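Local coordinates for terminal oxygenase component of carbazole (Janthinobacterium sp., PDB 7BUG), which is the oxygenase of carbazole 1,9a-dioxygenase, adding both atoms of dioxygen to the angular C-9a and adjacent C-1 positions of carbazole, at the interface of chains A and B. Residues are numbered along the deposited sequence; one frame, centred on the assembly and turned at random. Chains: chain A/B, Terminal oxygenase component of carbazole.

Contact 1: the interface of chains A and B. Residues chain A 72-74, 91-92; chain B 336, 339-340, 343.
The two cluster-binding loops of the Rieske [2Fe-2S] domain, represented by A:Arg72 to A:Val74 and by A:Trp91 and A:Tyr92, pack against one side of helix 331-345 of chain B. No nitrogen or oxygen of one chain bonds directly to the other here; the direct contact is apolar, and water 1 bridges the backbones. B:Met340 projects from the helix between the two loops. B:Met340 CG leans on the methyl CG1 of A:Val74 at 3.8 Å. The sulfur SD of B:Met340 then lies in plane at the edge of the A:Tyr92 ring, 3.8 Å from CE2, the two side chains meeting at about a right angle. The same sulfur sits over one face of the A:Arg72 guanidinium, offset toward its rim. A bend at the end of the chain (chi3 -70°) turns the methyl CE toward the phenol oxygen of A:Tyr92. The methyl CB of B:Ala339, the residue before B:Met340, meets CZ2 and CH2 of the A:Trp91 six-membered ring obliquely, 3.6 Å from CZ2. B:Ala336, a turn back, touches both rings, its CB 3.9 Å from A:Trp91 CZ3 and from A:Tyr92 CE1. The small side chains probably allow the indole to approach the helix. At the other end, B:Phe343, with CG anti to its backbone N (chi1 -170°), presents a ring face to the backbone of A:Gly73, whose CA stands over the ring centre, 3.6 Å from the centroid in a CH-pi contact. Beside it, water 1 lies 3.0 Å from A:Gly73 O and 2.8 Å from B:Ala339 O, and pairs with the backbone N of B:Phe343 at 2.9 Å.

Contact 2: the interface of chains A and B. Residues chain A 71-72, 92-93; chain B 177, 180, 182-183, 340, 356, 359, 362.
The carbon-lined centre brings A:Tyr92 CE1, A:His93 CD2 and A:His71 CE1 against B:His183, B:Ser182 and B:Phe356. A:Tyr92 covers one face of the A:His93 imidazole and A:His71 CE1 lies over the opposite face, so the A:His93 ring, a cluster ligand, is sandwiched between the two. A:Tyr92 CE1 touches CB of B:His183 at 3.7 Å, and A:His93 CD2 packs on the backbone of B:Ser182 and B:His183. On the other flank B:Phe356 meets the A:His71 ring edge-to-face, the planes 72° apart. Polar groups close around this core. A:His71 and A:His93, the Rieske histidine ligands of the cluster, each point NE2 at a carboxylate of chain B. A:His71 reaches B:Asp359 tip to tip, with CG anti to its backbone N (chi1 178°); NE2 donates to the syn lone pair of OD2 at 2.8 Å, almost within the ring plane. The backbone N of B:Phe356 meets that same oxygen on its anti side, so two donors grip it. A:His93 NE2 donates to B:Asp180 OD2 at 2.7 Å, less squarely, 30° out of the carboxylate plane. The other oxygen, OD1, accepts from the backbone N of B:Ser182, which should help orient the carboxylate. The phenol OH of A:Tyr92 donates to the amide oxygen OD1 of B:Asn177 at 2.7 Å, and water 3 links the phenol to B:Asp180 OD2. Water 2 lies in plane at the guanidinium edge, 2.9 Å from A:Arg72 NH1, and also pairs with both carboxylates. B:Asp180 also uses its backbone O, which accepts a nearly straight bond from ND1 of B:His183, a ligand of the mononuclear iron. The cluster end of the chain A Rieske domain thus sits against helices 171-179 and 331-345, the turn through B:Asp180 to B:His183, and the 356-362 segment of chain B.

Contact 1: the interface of chains A and B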
loop_
_atom_site.group_PDB
_atom_site.type_symbol
_atom_site.label_atom_id
_atom_site.label_comp_id
_atom_site.label_asym_id
_atom_site.label_seq_id
_atom_site.Cartn_x
_atom_site.Cartn_y
_atom_site.Cartn_z
ATOM N N ARG A 72 2.822 21.556 15.746
ATOM C CA ARG A 72 3.466 20.700 14.707
ATOM C C ARG A 72 2.553 19.541 14.306
ATOM O O ARG A 72 3.007 18.616 13.603
ATOM C CB ARG A 72 4.857 20.234 15.154
ATOM C CG ARG A 72 5.802 21.367 15.539
ATOM C CD ARG A 72 6.099 22.426 14.491
ATOM N NE ARG A 72 6.599 21.815 13.262
ATOM C CZ ARG A 72 7.848 21.468 13.018
ATOM N NH1 ARG A 72 8.795 21.762 13.884
ATOM N NH2 ARG A 72 8.129 20.893 11.872
ATOM N N GLY A 73 1.297 19.528 14.720
ATOM C CA GLY A 73 0.288 18.591 14.201
ATOM C C GLY A 73 0.448 17.159 14.641
ATOM O O GLY A 73 -0.068 16.264 13.971
ATOM N N VAL A 74 1.108 16.952 15.755
ATOM C CA VAL A 74 1.199 15.599 16.341
ATOM C C VAL A 74 -0.125 15.223 17.006
ATOM O O VAL A 74 -0.864 16.071 17.471
ATOM C CB VAL A 74 2.369 15.470 17.315
ATOM C CG1 VAL A 74 3.713 15.772 16.664
ATOM C CG2 VAL A 74 2.156 16.296 18.591
ATOM N N TRP A 91 2.714 16.590 24.565
ATOM C CA TRP A 91 3.975 15.970 25.020
ATOM C C TRP A 91 5.208 16.581 24.347
ATOM O O TRP A 91 6.318 16.317 24.831
ATOM C CB TRP A 91 3.908 14.472 24.767
ATOM C CG TRP A 91 3.576 14.152 23.355
ATOM C CD1 TRP A 91 2.325 13.903 22.841
ATOM C CD2 TRP A 91 4.489 14.107 22.240
ATOM N NE1 TRP A 91 2.408 13.673 21.496
ATOM C CE2 TRP A 91 3.704 13.831 21.089
ATOM C CE3 TRP A 91 5.855 14.278 22.090
ATOM C CZ2 TRP A 91 4.271 13.688 19.818
ATOM C CZ3 TRP A 91 6.414 14.189 20.829
ATOM C CH2 TRP A 91 5.626 13.909 19.705
ATOM N N TYR A 92 5.040 17.328 23.256
ATOM C CA TYR A 92 6.205 17.707 22.440
ATOM C C TYR A 92 6.794 19.020 22.977
ATOM O O TYR A 92 7.964 19.032 23.343
ATOM C CB TYR A 92 5.805 17.739 20.976
ATOM C CG TYR A 92 6.923 17.570 19.960
ATOM C CD1 TYR A 92 8.259 17.499 20.307
ATOM C CD2 TYR A 92 6.611 17.575 18.601
ATOM C CE1 TYR A 92 9.261 17.356 19.355
ATOM C CE2 TYR A 92 7.600 17.485 17.631
ATOM C CZ TYR A 92 8.932 17.379 18.004
ATOM O OH TYR A 92 9.958 17.229 17.094
ATOM N N ALA B 336 9.276 11.045 18.480
ATOM C CA ALA B 336 8.834 12.431 18.164
ATOM C C ALA B 336 8.790 12.619 16.638
ATOM O O ALA B 336 7.783 13.132 16.102
ATOM C CB ALA B 336 9.678 13.481 18.820
ATOM N N ALA B 339 5.979 10.852 15.003
ATOM C CA ALA B 339 4.687 11.448 15.347
ATOM C C ALA B 339 4.399 12.657 14.450
ATOM O O ALA B 339 3.253 13.042 14.415
ATOM C CB ALA B 339 4.626 11.855 16.782
ATOM N N MET B 340 5.413 13.240 13.811
ATOM C CA MET B 340 5.195 14.412 12.900
ATOM C C MET B 340 4.843 13.920 11.501
ATOM O O MET B 340 4.466 14.755 10.659
ATOM C CB MET B 340 6.399 15.341 12.857
ATOM C CG MET B 340 6.391 16.302 14.061
ATOM S SD MET B 340 7.562 17.647 13.884
ATOM C CE MET B 340 8.940 16.486 14.085
ATOM N N PHE B 343 1.170 14.732 9.743
ATOM C CA PHE B 343 0.805 16.149 9.423
ATOM C C PHE B 343 1.571 16.668 8.204
ATOM O O PHE B 343 1.006 17.558 7.494
ATOM C CB PHE B 343 1.141 17.018 10.626
ATOM C CG PHE B 343 0.647 18.444 10.613
ATOM C CD1 PHE B 343 -0.714 18.683 10.481
ATOM C CD2 PHE B 343 1.506 19.500 10.878
ATOM C CE1 PHE B 343 -1.229 19.975 10.597
ATOM C CE2 PHE B 343 0.993 20.785 11.027
ATOM C CZ PHE B 343 -0.374 21.001 10.910
HETATM O O HOH W 1 1.452 14.115 12.576
#

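Contact 2: the interface of chains A and B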
loop_
_atom_site.group_PDB
_atom_site.type_symbol
_atom_site.label_atom_id
_atom_site.label_comp_id
_atom_site.label_asym_id
_atom_site.label_seq_id
_atom_site.Cartn_x
_atom_site.Cartn_y
_atom_site.Cartn_z
ATOM N N HIS A 71 0.463 23.209 16.918
ATOM C CA HIS A 71 1.860 23.624 16.686
ATOM C C HIS A 71 2.454 22.819 15.504
ATOM O O HIS A 71 2.595 23.355 14.397
ATOM C CB HIS A 71 2.613 23.472 18.019
ATOM C CG HIS A 71 4.034 23.811 17.930
ATOM N ND1 HIS A 71 4.972 23.097 18.651
ATOM C CD2 HIS A 71 4.678 24.761 17.221
ATOM C CE1 HIS A 71 6.168 23.612 18.413
ATOM N NE2 HIS A 71 5.998 24.684 17.522
ATOM N N ARG A 72 2.822 21.556 15.746
ATOM C CA ARG A 72 3.466 20.700 14.707
ATOM C C ARG A 72 2.553 19.541 14.306
ATOM O O ARG A 72 3.007 18.616 13.603
ATOM C CB ARG A 72 4.857 20.234 15.154
ATOM C CG ARG A 72 5.802 21.367 15.539
ATOM C CD ARG A 72 6.099 22.426 14.491
ATOM N NE ARG A 72 6.599 21.815 13.262
ATOM C CZ ARG A 72 7.848 21.468 13.018
ATOM N NH1 ARG A 72 8.795 21.762 13.884
ATOM N NH2 ARG A 72 8.129 20.893 11.872
ATOM N N TYR A 92 5.040 17.328 23.256
ATOM C CA TYR A 92 6.205 17.707 22.440
ATOM C C TYR A 92 6.794 19.020 22.977
ATOM O O TYR A 92 7.964 19.032 23.343
ATOM C CB TYR A 92 5.805 17.739 20.976
ATOM C CG TYR A 92 6.923 17.570 19.960
ATOM C CD1 TYR A 92 8.259 17.499 20.307
ATOM C CD2 TYR A 92 6.611 17.575 18.601
ATOM C CE1 TYR A 92 9.261 17.356 19.355
ATOM C CE2 TYR A 92 7.600 17.485 17.631
ATOM C CZ TYR A 92 8.932 17.379 18.004
ATOM O OH TYR A 92 9.958 17.229 17.094
ATOM N N HIS A 93 6.020 20.109 22.915
ATOM C CA HIS A 93 6.510 21.428 23.385
ATOM C C HIS A 93 5.566 21.976 24.441
ATOM O O HIS A 93 5.629 23.143 24.712
ATOM C CB HIS A 93 6.741 22.436 22.261
ATOM C CG HIS A 93 7.386 21.845 21.061
ATOM N ND1 HIS A 93 6.670 21.171 20.081
ATOM C CD2 HIS A 93 8.674 21.884 20.652
ATOM C CE1 HIS A 93 7.531 20.756 19.158
ATOM N NE2 HIS A 93 8.767 21.191 19.474
ATOM N N ASN B 177 13.486 18.401 14.503
ATOM C CA ASN B 177 13.495 17.804 15.874
ATOM C C ASN B 177 14.867 18.020 16.553
ATOM O O ASN B 177 14.889 18.434 17.738
ATOM C CB ASN B 177 13.054 16.352 15.888
ATOM C CG ASN B 177 13.060 15.866 17.334
ATOM O OD1 ASN B 177 12.226 16.318 18.149
ATOM N ND2 ASN B 177 14.102 15.164 17.630
ATOM N N ASP B 180 15.415 21.980 17.357
ATOM C CA ASP B 180 14.266 22.646 17.982
ATOM C C ASP B 180 14.581 23.014 19.424
ATOM O O ASP B 180 14.753 22.130 20.259
ATOM C CB ASP B 180 13.148 21.641 17.921
ATOM C CG ASP B 180 11.834 22.143 18.382
ATOM O OD1 ASP B 180 11.809 22.972 19.327
ATOM O OD2 ASP B 180 10.848 21.604 17.816
ATOM N N SER B 182 12.812 24.094 21.894
ATOM C CA SER B 182 11.773 23.839 22.904
ATOM C C SER B 182 11.464 22.348 23.021
ATOM O O SER B 182 10.779 21.944 23.974
ATOM C CB SER B 182 10.517 24.650 22.631
ATOM O OG SER B 182 10.777 25.989 22.994
ATOM N N HIS B 183 11.980 21.531 22.088
ATOM C CA HIS B 183 11.628 20.098 22.115
ATOM C C HIS B 183 12.245 19.413 23.325
ATOM O O HIS B 183 11.811 18.297 23.612
ATOM C CB HIS B 183 12.047 19.367 20.837
ATOM C CG HIS B 183 13.374 18.747 20.876
ATOM N ND1 HIS B 183 14.557 19.443 20.700
ATOM C CD2 HIS B 183 13.734 17.476 21.179
ATOM C CE1 HIS B 183 15.577 18.628 20.859
ATOM N NE2 HIS B 183 15.103 17.415 21.116
ATOM N N MET B 340 5.413 13.240 13.811
ATOM C CA MET B 340 5.195 14.412 12.900
ATOM C C MET B 340 4.843 13.920 11.501
ATOM O O MET B 340 4.466 14.755 10.659
ATOM C CB MET B 340 6.399 15.341 12.857
ATOM C CG MET B 340 6.391 16.302 14.061
ATOM S SD MET B 340 7.562 17.647 13.884
ATOM C CE MET B 340 8.940 16.486 14.085
ATOM N N PHE B 356 5.733 29.053 17.044
ATOM C CA PHE B 356 5.927 30.032 18.142
ATOM C C PHE B 356 7.389 30.442 18.219
ATOM O O PHE B 356 8.169 30.163 17.337
ATOM C CB PHE B 356 5.263 29.570 19.433
ATOM C CG PHE B 356 5.987 28.561 20.289
ATOM C CD1 PHE B 356 6.737 27.547 19.700
ATOM C CD2 PHE B 356 5.861 28.560 21.663
ATOM C CE1 PHE B 356 7.350 26.554 20.460
ATOM C CE2 PHE B 356 6.466 27.570 22.418
ATOM C CZ PHE B 356 7.201 26.559 21.826
ATOM N N ASP B 359 10.692 28.666 17.514
ATOM C CA ASP B 359 10.773 28.158 16.135
ATOM C C ASP B 359 11.527 29.125 15.224
ATOM O O ASP B 359 11.817 28.744 14.068
ATOM C CB ASP B 359 9.403 27.838 15.560
ATOM C CG ASP B 359 8.710 26.702 16.289
ATOM O OD1 ASP B 359 9.419 25.714 16.660
ATOM O OD2 ASP B 359 7.477 26.792 16.446
ATOM N N ILE B 362 14.294 27.155 13.838
ATOM C CA ILE B 362 13.894 26.226 12.752
ATOM C C ILE B 362 13.717 27.042 11.444
ATOM O O ILE B 362 14.187 26.594 10.370
ATOM C CB ILE B 362 12.653 25.413 13.149
ATOM C CG1 ILE B 362 13.038 24.306 14.150
ATOM C CG2 ILE B 362 11.979 24.796 11.925
ATOM C CD1 ILE B 362 11.835 23.749 14.820
HETATM O O HOH W 2 8.844 23.064 16.426
HETATM O O HOH W 3 10.516 19.858 15.618
#

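Contact 1 and contact 2 are neighbouring parts of one interface, their C-alpha centres about 8 Å apart, and share A:Arg72, A:Tyr92 and B:Met340. Contact 1 rests on helix 331-345 and is mostly apolar; contact 2 adds the carboxylates and the iron-ligand region of chain B. Together they seat both cluster-binding loops of one subunit on the catalytic domain of the next. The pairing fits the known head-to-tail trimer of this family, in which electrons pass from a Rieske cluster to the mononuclear iron of the adjacent subunit, with B:Asp180 as the likely bridge.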